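Local coordinates for protein N-acetylneuraminate lyase (Fusobacterium nucleatum subsp. nucleatum ATCC 25586, PDB 5ZKA) that is a lyase of the dihydrodipicolinate synthetase family, built on a TIM barrel that is followed by further helices, at residues 19-24 and 228-233; 46-51 and 86-91; 60-65 and 263-268; 70-75 and 281-286. One frame throughout, in Å; residues are numbered along the deposited sequence.

Overall arrangement
All four contacts share one TIM-barrel domain. Their first segments come in the order 19-24, 46-51, 60-65, 70-75; then follow 86-91 and, later, 228-233, 263-268 and 281-286, which tie the end of the chain to its first quarter. Contacts 1 and 2 have centres about 11 Å apart, touch through Ser23 and Asn47, and reach the same parallel sheet. Contacts 3 and 4, also about 11 Å apart between centres, are joined by Glu64 and Arg283. Contacts 1 and 4, with centres about 25 Å apart, lie on opposite sides of the chain's centre. Contacts 1 and 2 thus join barrel strands, or the turn leading into one, to outer helices; contacts 3 and 4 join loops to helices.

Contact 1. Residues 19-24 and 228-233; sequences KGIYSA and IRAKQI
Ile21 leans from its strand onto the helix turn carrying Ala230 and Lys231, and nearly everything in this contact depends on how its side chain lies against these two residues. The closest backbone approach is 6.4 Å, from CA of Ile21 to CA of Lys231. With chi1 at -55°, CG1 of Ile21 lies beside its own backbone N and CG2 lies anti to that atom. CG1 lies against Lys231, 3.6 Å from CG of that residue, while CD1 beyond it and CG2 both reach Ala230. CG1 also meets the helix backbone, 4.0 Å from CA of Lys231. CD1 comes to 4.1 Å from the carbonyl O of Ala230, and CG2 meets the CB methyl of Ala230 at 4.3 Å. The isoleucine and lysine chains pass at a slant, and it is the lysine's CG that makes the contact, not its amino group.

The bend of Lys231 at chi3 (90°) turns its amino group away from that apolar patch. NZ there forms a salt bridge with OD1 of Asp54 and a hydrogen bond with O of Lys52, while OD2 of the same aspartate accepts from N of Ile21. Asp54 therefore bonds to both partners of the contact through different oxygens. Tyr223 and Phe234 of the same helix add further apolar cover to Ile21. A strand side chain pressed outward against a helix is the layering of a TIM barrel: helix 223-237 follows strand 217-220 and here also covers its neighbour, the first strand 20-24.

Contact 2. Residues 46-51 and 86-91; sequences YNIDKM and DSVNLI
Ile48 meets Ser87 and Val88 without any flat group between them; the ring of Tyr46 belongs to another side of the same helix. One face of that ring is covered by CB of Lys50, 3.9 Å above the ring plane and displaced toward its rim, so the aromatic group packs along its own helix, while its OH is hydrogen-bonded to Glu275.

The contact itself is made of branched aliphatic chains passing at an angle. Val88 presents both methyl groups to Ile48: its CG1 lies 4.0 Å from CG1 of Ile48, and its CG2 is 4.1 Å from that same carbon. CG2 of Ile48 also comes within 4.0 Å of CG1 of Val88, giving an even fit at ordinary van der Waals spacing. The outer part of Ile48 is extended (chi2 168°), which carries CD1 outward to 3.6 Å from OG of Ser87, with CG2 of Val88 still close by. That oxygen also lies 3.9 Å from CG2 of Ile48, so the serine oxygen borders both methyl groups of the isoleucine. Its polar need is met elsewhere, by a hydrogen bond with the carbonyl O of Ala84, and the hydroxyl contributes only van der Waals contact here.

The patch is at the surface, where the last turns of helix 37-49 lie against the turn that connects helix 70-84 with strand 89-93. Ile48 also touches Ala84 at the end of helix 70-84. Beyond Val88 the chain enters the parallel sheet, with Asn89 bonding through its backbone to Asp54, just before strand 55-58, and to Leu56 within it.

Contact 3. Residues 60-65 and 263-268; sequences GSTGEN and GLYQTI
Thr62 and Tyr265 mark the closest backbone approach, 7.4 Å from CA to CA, between a tight turn and the first turn of a helix. In the turn, N of Glu64 bonds to O of Ser61 at 2.9 Å, with Thr62 and Gly63 at the corners of a type I turn; Glu64 then adopts a positive phi. Across from it, Gly263, itself with positive phi, occupies the N-cap of the helix. Its carbonyl O accepts twice from one residue, from N of Thr267 at 2.9 Å and from OG1 of Thr267 at 2.7 Å.

The ring of Tyr265 spans the distance from helix to turn. Carbonyl O of Thr62 lies over one of its faces, while CG of Glu64 approaches obliquely, 4.4 Å from CD2 of Tyr265. At the hydroxyl end CA of Thr62 is 3.8 Å from OH of Tyr265. A water in the ring plane lies 2.9 Å from OH of Tyr265 and donates to OG1 of Thr62 at 2.6 Å. OG1 of Thr62 is also hydrogen-bonded to O1 of the modified residue KPI at position 178, and N of Ser61 bonds to its O2, so the water links Tyr265 to that site.

Residues 60-64 match the GxxGE motif known in this family. OE2 of Glu64 forms a salt bridge with Lys269, and its OE1 is hydrogen-bonded to N of Arg283. The turn precedes helix 70-84; helix 264-274, which follows the eight barrel strands in the chain, packs against it at the C-terminal end of strand 55-58, and Met286 packs against Tyr265.

Contact 4. Residues 70-75 and 281-286; sequences TEEKKR and YCRKPM
Glu72 and Arg283 are joined by a salt bridge that spans a backbone separation of 12.0 Å between their CA atoms. NH1 of Arg283 donates to OE1 of Glu72 at 3.0 Å, with an N-H...O angle of 146°, and makes a weak bond to OE2 of Glu72 at 3.4 Å. The grip is lopsided and not the flat, two-pronged kind: carboxylate and guanidinium planes stand 79° apart, and the nitrogen meets OE1 from above the carboxylate plane. The glutamate reaches out extended, whereas the arginine is folded at chi2 and chi3.

Water adds a second link, donating to OE1 of Glu72 at 2.9 Å and accepting from NH2 of Arg283 at 3.0 Å, at the edge of the guanidinium.

Further hydrogen bonds fix both ends. OE1 also takes N of Ser69, just before helix 70-84, and NH1 also donates to O of Gly33.

With arginine, water and a backbone N-H all directed at OE1, Glu72 is probably held in its charged form, and this surface contact joins helix and loop by polar bonding alone.

Contact 1. Residues 19-24 and 228-233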
loop_
_atom_site.group_PDB
_atom_site.type_symbol
_atom_site.label_atom_id
_atom_site.label_comp_id
_atom_site.label_asym_id
_atom_site.label_seq_id
_atom_site.Cartn_x
_atom_site.Cartn_y
_atom_site.Cartn_z
ATOM N N LYS A 19 3.532 -22.335 -1.646
ATOM C CA LYS A 19 3.835 -21.123 -0.897
ATOM C C LYS A 19 5.330 -20.821 -0.938
ATOM O O LYS A 19 6.156 -21.715 -1.133
ATOM C CB LYS A 19 3.394 -21.270 0.559
ATOM C CG LYS A 19 1.906 -21.491 0.743
ATOM C CD LYS A 19 1.556 -21.792 2.195
ATOM C CE LYS A 19 0.621 -20.736 2.767
ATOM N NZ LYS A 19 0.190 -21.090 4.151
ATOM N N GLY A 20 5.677 -19.546 -0.748
ATOM C CA GLY A 20 7.057 -19.175 -0.493
ATOM C C GLY A 20 7.563 -18.131 -1.467
ATOM O O GLY A 20 6.797 -17.492 -2.198
ATOM N N ILE A 21 8.887 -17.974 -1.481
ATOM C CA ILE A 21 9.563 -16.912 -2.220
ATOM C C ILE A 21 10.020 -17.454 -3.573
ATOM O O ILE A 21 10.787 -18.418 -3.629
ATOM C CB ILE A 21 10.760 -16.375 -1.421
ATOM C CG1 ILE A 21 10.322 -15.923 -0.024
ATOM C CG2 ILE A 21 11.460 -15.271 -2.181
ATOM C CD1 ILE A 21 9.389 -14.742 -0.027
ATOM N N TYR A 22 9.553 -16.830 -4.656
ATOM C CA TYR A 22 9.911 -17.199 -6.027
ATOM C C TYR A 22 10.763 -16.103 -6.658
ATOM O O TYR A 22 10.357 -14.938 -6.676
ATOM C CB TYR A 22 8.664 -17.374 -6.907
ATOM C CG TYR A 22 7.810 -18.585 -6.628
ATOM C CD1 TYR A 22 7.124 -18.710 -5.428
ATOM C CD2 TYR A 22 7.638 -19.575 -7.594
ATOM C CE1 TYR A 22 6.332 -19.808 -5.169
ATOM C CE2 TYR A 22 6.836 -20.678 -7.349
ATOM C CZ TYR A 22 6.179 -20.779 -6.137
ATOM O OH TYR A 22 5.383 -21.859 -5.869
ATOM N N SER A 23 11.909 -16.472 -7.226
ATOM C CA SER A 23 12.627 -15.527 -8.072
ATOM C C SER A 23 11.982 -15.486 -9.450
ATOM O O SER A 23 11.743 -16.533 -10.059
ATOM C CB SER A 23 14.096 -15.926 -8.222
ATOM O OG SER A 23 14.837 -15.601 -7.054
ATOM N N ALA A 24 11.716 -14.282 -9.948
ATOM C CA ALA A 24 11.382 -14.112 -11.356
ATOM C C ALA A 24 12.687 -14.238 -12.112
ATOM O O ALA A 24 13.528 -13.331 -12.094
ATOM C CB ALA A 24 10.703 -12.769 -11.609
ATOM N N ILE A 228 17.864 -14.155 0.294
ATOM C CA ILE A 228 18.066 -14.508 1.702
ATOM C C ILE A 228 17.249 -13.584 2.596
ATOM O O ILE A 228 16.464 -14.039 3.439
ATOM C CB ILE A 228 19.561 -14.467 2.068
ATOM C CG1 ILE A 228 20.329 -15.525 1.277
ATOM C CG2 ILE A 228 19.776 -14.678 3.584
ATOM C CD1 ILE A 228 19.747 -16.907 1.390
ATOM N N ARG A 229 17.423 -12.269 2.420
ATOM C CA ARG A 229 16.668 -11.301 3.220
ATOM C C ARG A 229 15.169 -11.440 2.994
ATOM O O ARG A 229 14.378 -11.314 3.936
ATOM C CB ARG A 229 17.103 -9.872 2.882
ATOM C CG ARG A 229 18.393 -9.409 3.574
ATOM C CD ARG A 229 18.591 -7.908 3.342
ATOM N NE ARG A 229 19.893 -7.479 3.836
ATOM C CZ ARG A 229 20.984 -7.375 3.086
ATOM N NH1 ARG A 229 20.916 -7.665 1.789
ATOM N NH2 ARG A 229 22.142 -6.997 3.637
ATOM N N ALA A 230 14.759 -11.693 1.750
ATOM C CA ALA A 230 13.332 -11.783 1.449
ATOM C C ALA A 230 12.671 -12.916 2.219
ATOM O O ALA A 230 11.571 -12.752 2.759
ATOM C CB ALA A 230 13.119 -11.974 -0.050
ATOM N N LYS A 231 13.312 -14.087 2.260
ATOM C CA LYS A 231 12.772 -15.176 3.066
ATOM C C LYS A 231 12.738 -14.809 4.547
ATOM O O LYS A 231 11.799 -15.180 5.260
ATOM C CB LYS A 231 13.592 -16.450 2.850
ATOM C CG LYS A 231 13.333 -17.129 1.526
ATOM C CD LYS A 231 14.002 -18.497 1.487
ATOM C CE LYS A 231 13.084 -19.583 1.998
ATOM N NZ LYS A 231 13.536 -20.898 1.481
ATOM N N GLN A 232 13.752 -14.085 5.032
ATOM C CA GLN A 232 13.739 -13.650 6.430
ATOM C C GLN A 232 12.526 -12.765 6.717
ATOM O O GLN A 232 11.777 -13.012 7.669
ATOM C CB GLN A 232 15.034 -12.903 6.770
ATOM C CG GLN A 232 16.267 -13.787 6.879
ATOM C CD GLN A 232 17.562 -12.987 6.979
ATOM O OE1 GLN A 232 17.590 -11.777 6.726
ATOM N NE2 GLN A 232 18.645 -13.665 7.343
ATOM N N ILE A 233 12.324 -11.717 5.908
ATOM C CA ILE A 233 11.163 -10.836 6.106
ATOM C C ILE A 233 9.884 -11.660 6.171
ATOM O O ILE A 233 9.099 -11.558 7.124
ATOM C CB ILE A 233 11.079 -9.778 4.992
ATOM C CG1 ILE A 233 12.282 -8.822 5.020
ATOM C CG2 ILE A 233 9.744 -9.006 5.093
ATOM C CD1 ILE A 233 12.440 -7.987 3.724
#

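Contact 2. Residues 46-51 and 86-91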
loop_
_atom_site.group_PDB
_atom_site.type_symbol
_atom_site.label_atom_id
_atom_site.label_comp_id
_atom_site.label_asym_id
_atom_site.label_seq_id
_atom_site.Cartn_x
_atom_site.Cartn_y
_atom_site.Cartn_z
ATOM N N TYR A 46 22.402 -20.521 -8.989
ATOM C CA TYR A 46 22.562 -19.519 -7.936
ATOM C C TYR A 46 21.270 -19.331 -7.147
ATOM O O TYR A 46 21.288 -19.288 -5.912
ATOM C CB TYR A 46 23.016 -18.193 -8.549
ATOM C CG TYR A 46 23.435 -17.149 -7.541
ATOM C CD1 TYR A 46 24.682 -17.209 -6.930
ATOM C CD2 TYR A 46 22.601 -16.085 -7.225
ATOM C CE1 TYR A 46 25.071 -16.244 -6.008
ATOM C CE2 TYR A 46 22.979 -15.127 -6.315
ATOM C CZ TYR A 46 24.217 -15.211 -5.706
ATOM O OH TYR A 46 24.588 -14.241 -4.801
ATOM N N ASN A 47 20.131 -19.233 -7.840
ATOM C CA ASN A 47 18.857 -19.047 -7.146
ATOM C C ASN A 47 18.531 -20.226 -6.234
ATOM O O ASN A 47 18.108 -20.042 -5.085
ATOM C CB ASN A 47 17.736 -18.838 -8.162
ATOM C CG ASN A 47 17.596 -17.397 -8.557
ATOM O OD1 ASN A 47 17.076 -16.589 -7.789
ATOM N ND2 ASN A 47 18.075 -17.054 -9.747
ATOM N N ILE A 48 18.697 -21.448 -6.733
ATOM C CA ILE A 48 18.312 -22.613 -5.944
ATOM C C ILE A 48 19.309 -22.847 -4.812
ATOM O O ILE A 48 18.923 -23.093 -3.662
ATOM C CB ILE A 48 18.195 -23.853 -6.847
ATOM C CG1 ILE A 48 17.095 -23.658 -7.895
ATOM C CG2 ILE A 48 17.949 -25.099 -6.007
ATOM C CD1 ILE A 48 17.132 -24.731 -9.003
ATOM N N ASP A 49 20.605 -22.798 -5.126
ATOM C CA ASP A 49 21.625 -23.223 -4.171
ATOM C C ASP A 49 22.046 -22.128 -3.198
ATOM O O ASP A 49 22.423 -22.438 -2.061
ATOM C CB ASP A 49 22.877 -23.730 -4.900
ATOM C CG ASP A 49 22.595 -24.908 -5.831
ATOM O OD1 ASP A 49 21.553 -25.581 -5.678
ATOM O OD2 ASP A 49 23.439 -25.164 -6.720
ATOM N N LYS A 50 22.035 -20.863 -3.615
ATOM C CA LYS A 50 22.535 -19.785 -2.765
ATOM C C LYS A 50 21.446 -18.858 -2.254
ATOM O O LYS A 50 21.469 -18.480 -1.079
ATOM C CB LYS A 50 23.592 -18.963 -3.515
ATOM C CG LYS A 50 24.821 -19.782 -3.963
ATOM C CD LYS A 50 25.492 -20.487 -2.800
ATOM C CE LYS A 50 26.577 -21.441 -3.295
ATOM N NZ LYS A 50 27.251 -22.195 -2.186
ATOM N N MET A 51 20.492 -18.475 -3.103
ATOM C CA MET A 51 19.342 -17.711 -2.628
ATOM C C MET A 51 18.338 -18.583 -1.887
ATOM O O MET A 51 17.516 -18.050 -1.138
ATOM C CB MET A 51 18.651 -16.994 -3.795
ATOM C CG MET A 51 19.561 -16.025 -4.559
ATOM S SD MET A 51 20.159 -14.608 -3.574
ATOM C CE MET A 51 21.740 -15.228 -2.928
ATOM N N ASP A 86 13.146 -31.205 -9.976
ATOM C CA ASP A 86 12.065 -31.053 -9.008
ATOM C C ASP A 86 12.554 -30.491 -7.672
ATOM O O ASP A 86 11.943 -30.742 -6.632
ATOM C CB ASP A 86 11.355 -32.390 -8.794
ATOM N N SER A 87 13.649 -29.723 -7.680
ATOM C CA SER A 87 14.190 -29.199 -6.426
ATOM C C SER A 87 13.367 -28.043 -5.869
ATOM O O SER A 87 13.294 -27.870 -4.647
ATOM C CB SER A 87 15.638 -28.750 -6.625
ATOM O OG SER A 87 15.730 -27.840 -7.708
ATOM N N VAL A 88 12.764 -27.226 -6.734
ATOM C CA VAL A 88 11.967 -26.081 -6.317
ATOM C C VAL A 88 10.670 -26.084 -7.116
ATOM O O VAL A 88 10.525 -26.800 -8.111
ATOM C CB VAL A 88 12.720 -24.749 -6.514
ATOM C CG1 VAL A 88 13.981 -24.706 -5.636
ATOM C CG2 VAL A 88 13.101 -24.585 -7.982
ATOM N N ASN A 89 9.712 -25.277 -6.662
ATOM C CA ASN A 89 8.501 -25.075 -7.450
ATOM C C ASN A 89 8.834 -24.326 -8.733
ATOM O O ASN A 89 9.729 -23.477 -8.768
ATOM C CB ASN A 89 7.459 -24.274 -6.674
ATOM C CG ASN A 89 6.834 -25.056 -5.538
ATOM O OD1 ASN A 89 6.248 -26.116 -5.744
ATOM N ND2 ASN A 89 6.958 -24.527 -4.321
ATOM N N LEU A 90 8.078 -24.616 -9.790
ATOM C CA LEU A 90 8.225 -23.906 -11.052
ATOM C C LEU A 90 6.866 -23.429 -11.531
ATOM O O LEU A 90 5.916 -24.215 -11.570
ATOM C CB LEU A 90 8.845 -24.801 -12.120
ATOM C CG LEU A 90 10.270 -25.292 -11.899
ATOM C CD1 LEU A 90 10.627 -26.236 -13.016
ATOM C CD2 LEU A 90 11.218 -24.125 -11.882
ATOM N N ILE A 91 6.790 -22.157 -11.919
ATOM C CA ILE A 91 5.629 -21.585 -12.595
ATOM C C ILE A 91 6.090 -21.086 -13.957
ATOM O O ILE A 91 7.130 -20.424 -14.058
ATOM C CB ILE A 91 4.997 -20.432 -11.790
ATOM C CG1 ILE A 91 4.518 -20.901 -10.411
ATOM C CG2 ILE A 91 3.819 -19.781 -12.585
ATOM C CD1 ILE A 91 4.226 -19.719 -9.447
#

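Contact 3. Residues 60-65 and 263-268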
loop_
_atom_site.group_PDB
_atom_site.type_symbol
_atom_site.label_atom_id
_atom_site.label_comp_id
_atom_site.label_asym_id
_atom_site.label_seq_id
_atom_site.Cartn_x
_atom_site.Cartn_y
_atom_site.Cartn_z
ATOM N N GLY A 60 8.595 -14.535 -17.000
ATOM C CA GLY A 60 7.914 -13.317 -16.613
ATOM C C GLY A 60 8.531 -12.074 -17.235
ATOM O O GLY A 60 9.448 -12.133 -18.060
ATOM N N SER A 61 8.009 -10.912 -16.816
ATOM C CA SER A 61 8.548 -9.643 -17.297
ATOM C C SER A 61 10.048 -9.548 -17.039
ATOM O O SER A 61 10.807 -9.080 -17.898
ATOM C CB SER A 61 7.822 -8.477 -16.622
ATOM O OG SER A 61 6.415 -8.652 -16.689
ATOM N N THR A 62 10.487 -10.014 -15.866
ATOM C CA THR A 62 11.883 -9.905 -15.450
ATOM C C THR A 62 12.811 -10.701 -16.351
ATOM O O THR A 62 13.981 -10.331 -16.522
ATOM C CB THR A 62 12.016 -10.391 -14.008
ATOM O OG1 THR A 62 11.164 -9.603 -13.163
ATOM C CG2 THR A 62 13.462 -10.296 -13.531
ATOM N N GLY A 63 12.322 -11.794 -16.926
ATOM C CA GLY A 63 13.138 -12.549 -17.853
ATOM C C GLY A 63 13.200 -11.965 -19.242
ATOM O O GLY A 63 13.711 -12.618 -20.155
ATOM N N GLU A 64 12.681 -10.749 -19.425
ATOM C CA GLU A 64 12.632 -10.081 -20.724
ATOM C C GLU A 64 11.787 -10.874 -21.724
ATOM O O GLU A 64 11.975 -10.795 -22.944
ATOM C CB GLU A 64 14.046 -9.799 -21.244
ATOM C CG GLU A 64 14.802 -8.843 -20.272
ATOM C CD GLU A 64 16.295 -8.770 -20.527
ATOM O OE1 GLU A 64 16.703 -8.342 -21.630
ATOM O OE2 GLU A 64 17.062 -9.161 -19.621
ATOM N N ASN A 65 10.811 -11.604 -21.181
ATOM C CA ASN A 65 9.983 -12.513 -21.972
ATOM C C ASN A 65 9.322 -11.825 -23.166
ATOM O O ASN A 65 9.283 -12.379 -24.276
ATOM C CB ASN A 65 8.923 -13.121 -21.054
ATOM C CG ASN A 65 7.904 -13.942 -21.808
ATOM O OD1 ASN A 65 6.772 -13.493 -22.060
ATOM N ND2 ASN A 65 8.282 -15.168 -22.147
ATOM N N GLY A 263 19.192 1.439 -12.764
ATOM C CA GLY A 263 18.712 0.560 -13.812
ATOM C C GLY A 263 18.467 -0.835 -13.277
ATOM O O GLY A 263 19.416 -1.573 -13.006
ATOM N N LEU A 264 17.194 -1.216 -13.151
ATOM C CA LEU A 264 16.827 -2.461 -12.474
ATOM C C LEU A 264 17.493 -3.681 -13.113
ATOM O O LEU A 264 18.256 -4.405 -12.458
ATOM C CB LEU A 264 15.301 -2.614 -12.496
ATOM C CG LEU A 264 14.638 -3.859 -11.900
ATOM C CD1 LEU A 264 14.780 -3.873 -10.398
ATOM C CD2 LEU A 264 13.152 -3.909 -12.282
ATOM N N TYR A 265 17.163 -3.966 -14.379
ATOM C CA TYR A 265 17.638 -5.213 -14.983
ATOM C C TYR A 265 19.155 -5.213 -15.113
ATOM O O TYR A 265 19.805 -6.224 -14.825
ATOM C CB TYR A 265 16.982 -5.442 -16.348
ATOM C CG TYR A 265 15.481 -5.661 -16.278
ATOM C CD1 TYR A 265 14.864 -6.035 -15.086
ATOM C CD2 TYR A 265 14.682 -5.489 -17.398
ATOM C CE1 TYR A 265 13.493 -6.227 -15.014
ATOM C CE2 TYR A 265 13.305 -5.676 -17.338
ATOM C CZ TYR A 265 12.718 -6.043 -16.145
ATOM O OH TYR A 265 11.356 -6.235 -16.080
ATOM N N GLN A 266 19.736 -4.081 -15.520
ATOM C CA GLN A 266 21.186 -3.999 -15.665
ATOM C C GLN A 266 21.899 -4.203 -14.332
ATOM O O GLN A 266 22.971 -4.815 -14.281
ATOM C CB GLN A 266 21.573 -2.646 -16.271
ATOM C CG GLN A 266 21.082 -2.425 -17.704
ATOM C CD GLN A 266 19.700 -1.779 -17.777
ATOM O OE1 GLN A 266 18.965 -1.721 -16.780
ATOM N NE2 GLN A 266 19.337 -1.294 -18.967
ATOM N N THR A 267 21.330 -3.691 -13.238
ATOM C CA THR A 267 22.031 -3.742 -11.953
ATOM C C THR A 267 21.949 -5.127 -11.331
ATOM O O THR A 267 22.940 -5.622 -10.781
ATOM C CB THR A 267 21.464 -2.679 -11.007
ATOM O OG1 THR A 267 21.741 -1.386 -11.559
ATOM C CG2 THR A 267 22.111 -2.759 -9.613
ATOM N N ILE A 268 20.787 -5.785 -11.428
ATOM C CA ILE A 268 20.694 -7.166 -10.958
ATOM C C ILE A 268 21.677 -8.048 -11.720
ATOM O O ILE A 268 22.411 -8.852 -11.125
ATOM C CB ILE A 268 19.246 -7.687 -11.074
ATOM C CG1 ILE A 268 18.322 -6.874 -10.148
ATOM C CG2 ILE A 268 19.190 -9.196 -10.751
ATOM C CD1 ILE A 268 16.845 -7.158 -10.317
HETATM O O HOH W 1 10.336 -7.113 -13.465
#

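Contact 4. Residues 70-75 and 281-286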
loop_
_atom_site.group_PDB
_atom_site.type_symbol
_atom_site.label_atom_id
_atom_site.label_comp_id
_atom_site.label_asym_id
_atom_site.label_seq_id
_atom_site.Cartn_x
_atom_site.Cartn_y
_atom_site.Cartn_z
ATOM N N THR A 70 8.904 -16.597 -29.805
ATOM C CA THR A 70 8.244 -17.790 -29.286
ATOM C C THR A 70 9.230 -18.943 -29.129
ATOM O O THR A 70 9.229 -19.634 -28.105
ATOM C CB THR A 70 7.092 -18.192 -30.210
ATOM O OG1 THR A 70 6.187 -17.084 -30.355
ATOM C CG2 THR A 70 6.341 -19.374 -29.631
ATOM N N GLU A 71 10.085 -19.161 -30.129
ATOM C CA GLU A 71 11.056 -20.251 -30.026
ATOM C C GLU A 71 12.055 -19.987 -28.913
ATOM O O GLU A 71 12.467 -20.914 -28.208
ATOM C CB GLU A 71 11.782 -20.453 -31.357
ATOM C CG GLU A 71 10.920 -21.104 -32.439
ATOM C CD GLU A 71 10.202 -22.364 -31.957
ATOM O OE1 GLU A 71 10.836 -23.440 -31.940
ATOM O OE2 GLU A 71 9.000 -22.277 -31.609
ATOM N N GLU A 72 12.444 -18.728 -28.733
ATOM C CA GLU A 72 13.357 -18.395 -27.653
ATOM C C GLU A 72 12.698 -18.612 -26.296
ATOM O O GLU A 72 13.344 -19.107 -25.363
ATOM C CB GLU A 72 13.855 -16.959 -27.834
ATOM C CG GLU A 72 14.933 -16.874 -28.915
ATOM C CD GLU A 72 15.265 -15.461 -29.370
ATOM O OE1 GLU A 72 14.418 -14.555 -29.223
ATOM O OE2 GLU A 72 16.395 -15.262 -29.876
ATOM N N LYS A 73 11.403 -18.280 -26.174
ATOM C CA LYS A 73 10.688 -18.586 -24.938
ATOM C C LYS A 73 10.713 -20.082 -24.649
ATOM O O LYS A 73 10.949 -20.503 -23.508
ATOM C CB LYS A 73 9.242 -18.098 -25.012
ATOM C CG LYS A 73 9.083 -16.586 -25.025
ATOM C CD LYS A 73 7.662 -16.219 -25.497
ATOM C CE LYS A 73 7.482 -14.719 -25.693
ATOM N NZ LYS A 73 6.036 -14.379 -25.975
ATOM N N LYS A 74 10.468 -20.903 -25.676
ATOM C CA LYS A 74 10.460 -22.351 -25.481
ATOM C C LYS A 74 11.812 -22.855 -24.983
ATOM O O LYS A 74 11.879 -23.724 -24.104
ATOM C CB LYS A 74 10.067 -23.047 -26.787
ATOM C CG LYS A 74 8.623 -22.803 -27.229
ATOM C CD LYS A 74 8.346 -23.478 -28.585
ATOM C CE LYS A 74 6.878 -23.413 -28.967
ATOM N NZ LYS A 74 6.640 -24.049 -30.302
ATOM N N ARG A 75 12.905 -22.328 -25.538
ATOM C CA ARG A 75 14.226 -22.801 -25.137
ATOM C C ARG A 75 14.526 -22.438 -23.684
ATOM O O ARG A 75 15.141 -23.225 -22.955
ATOM C CB ARG A 75 15.295 -22.229 -26.067
ATOM C CG ARG A 75 16.696 -22.772 -25.787
ATOM C CD ARG A 75 16.863 -24.208 -26.302
ATOM N NE ARG A 75 18.084 -24.847 -25.799
ATOM C CZ ARG A 75 18.108 -25.984 -25.104
ATOM N NH1 ARG A 75 16.977 -26.625 -24.833
ATOM N NH2 ARG A 75 19.263 -26.488 -24.677
ATOM N N TYR A 281 23.911 -10.105 -21.191
ATOM C CA TYR A 281 23.396 -8.793 -21.566
ATOM C C TYR A 281 21.877 -8.783 -21.507
ATOM O O TYR A 281 21.229 -9.821 -21.370
ATOM C CB TYR A 281 23.848 -8.397 -22.979
ATOM C CG TYR A 281 25.350 -8.406 -23.169
ATOM C CD1 TYR A 281 26.152 -7.440 -22.569
ATOM C CD2 TYR A 281 25.963 -9.382 -23.933
ATOM C CE1 TYR A 281 27.527 -7.448 -22.734
ATOM C CE2 TYR A 281 27.336 -9.396 -24.102
ATOM C CZ TYR A 281 28.111 -8.429 -23.499
ATOM O OH TYR A 281 29.476 -8.443 -23.672
ATOM N N CYS A 282 21.312 -7.581 -21.609
ATOM C CA CYS A 282 19.875 -7.421 -21.758
ATOM C C CYS A 282 19.520 -7.380 -23.238
ATOM O O CYS A 282 20.364 -7.095 -24.091
ATOM C CB CYS A 282 19.391 -6.140 -21.079
ATOM S SG CYS A 282 19.559 -6.144 -19.277
ATOM N N ARG A 283 18.244 -7.640 -23.534
ATOM C CA ARG A 283 17.777 -7.604 -24.921
ATOM C C ARG A 283 17.724 -6.162 -25.415
ATOM O O ARG A 283 17.220 -5.281 -24.712
ATOM C CB ARG A 283 16.393 -8.249 -25.034
ATOM C CG ARG A 283 16.383 -9.781 -25.050
ATOM C CD ARG A 283 16.987 -10.337 -26.344
ATOM N NE ARG A 283 16.108 -10.091 -27.492
ATOM C CZ ARG A 283 15.689 -11.020 -28.347
ATOM N NH1 ARG A 283 16.095 -12.282 -28.228
ATOM N NH2 ARG A 283 14.880 -10.680 -29.346
ATOM N N LYS A 284 18.232 -5.912 -26.621
ATOM C CA LYS A 284 18.045 -4.595 -27.204
ATOM C C LYS A 284 16.550 -4.323 -27.357
ATOM O O LYS A 284 15.772 -5.246 -27.608
ATOM C CB LYS A 284 18.746 -4.491 -28.552
ATOM C CG LYS A 284 20.256 -4.432 -28.439
ATOM C CD LYS A 284 20.898 -4.453 -29.797
ATOM C CE LYS A 284 22.287 -5.056 -29.718
ATOM N NZ LYS A 284 22.892 -5.191 -31.068
ATOM N N PRO A 285 16.115 -3.060 -27.213
ATOM C CA PRO A 285 16.921 -1.844 -27.066
ATOM C C PRO A 285 17.265 -1.461 -25.624
ATOM O O PRO A 285 17.568 -0.281 -25.415
ATOM C CB PRO A 285 16.018 -0.763 -27.671
ATOM C CG PRO A 285 14.599 -1.279 -27.398
ATOM C CD PRO A 285 14.678 -2.765 -27.073
ATOM N N MET A 286 17.207 -2.388 -24.663
ATOM C CA MET A 286 17.693 -2.078 -23.321
ATOM C C MET A 286 19.089 -1.478 -23.416
ATOM O O MET A 286 19.956 -2.002 -24.126
ATOM C CB MET A 286 17.722 -3.328 -22.435
ATOM C CG MET A 286 16.357 -3.905 -22.049
ATOM S SD MET A 286 15.278 -2.736 -21.204
ATOM C CE MET A 286 14.176 -3.844 -20.343
HETATM O O HOH W 2 13.920 -12.681 -31.337
#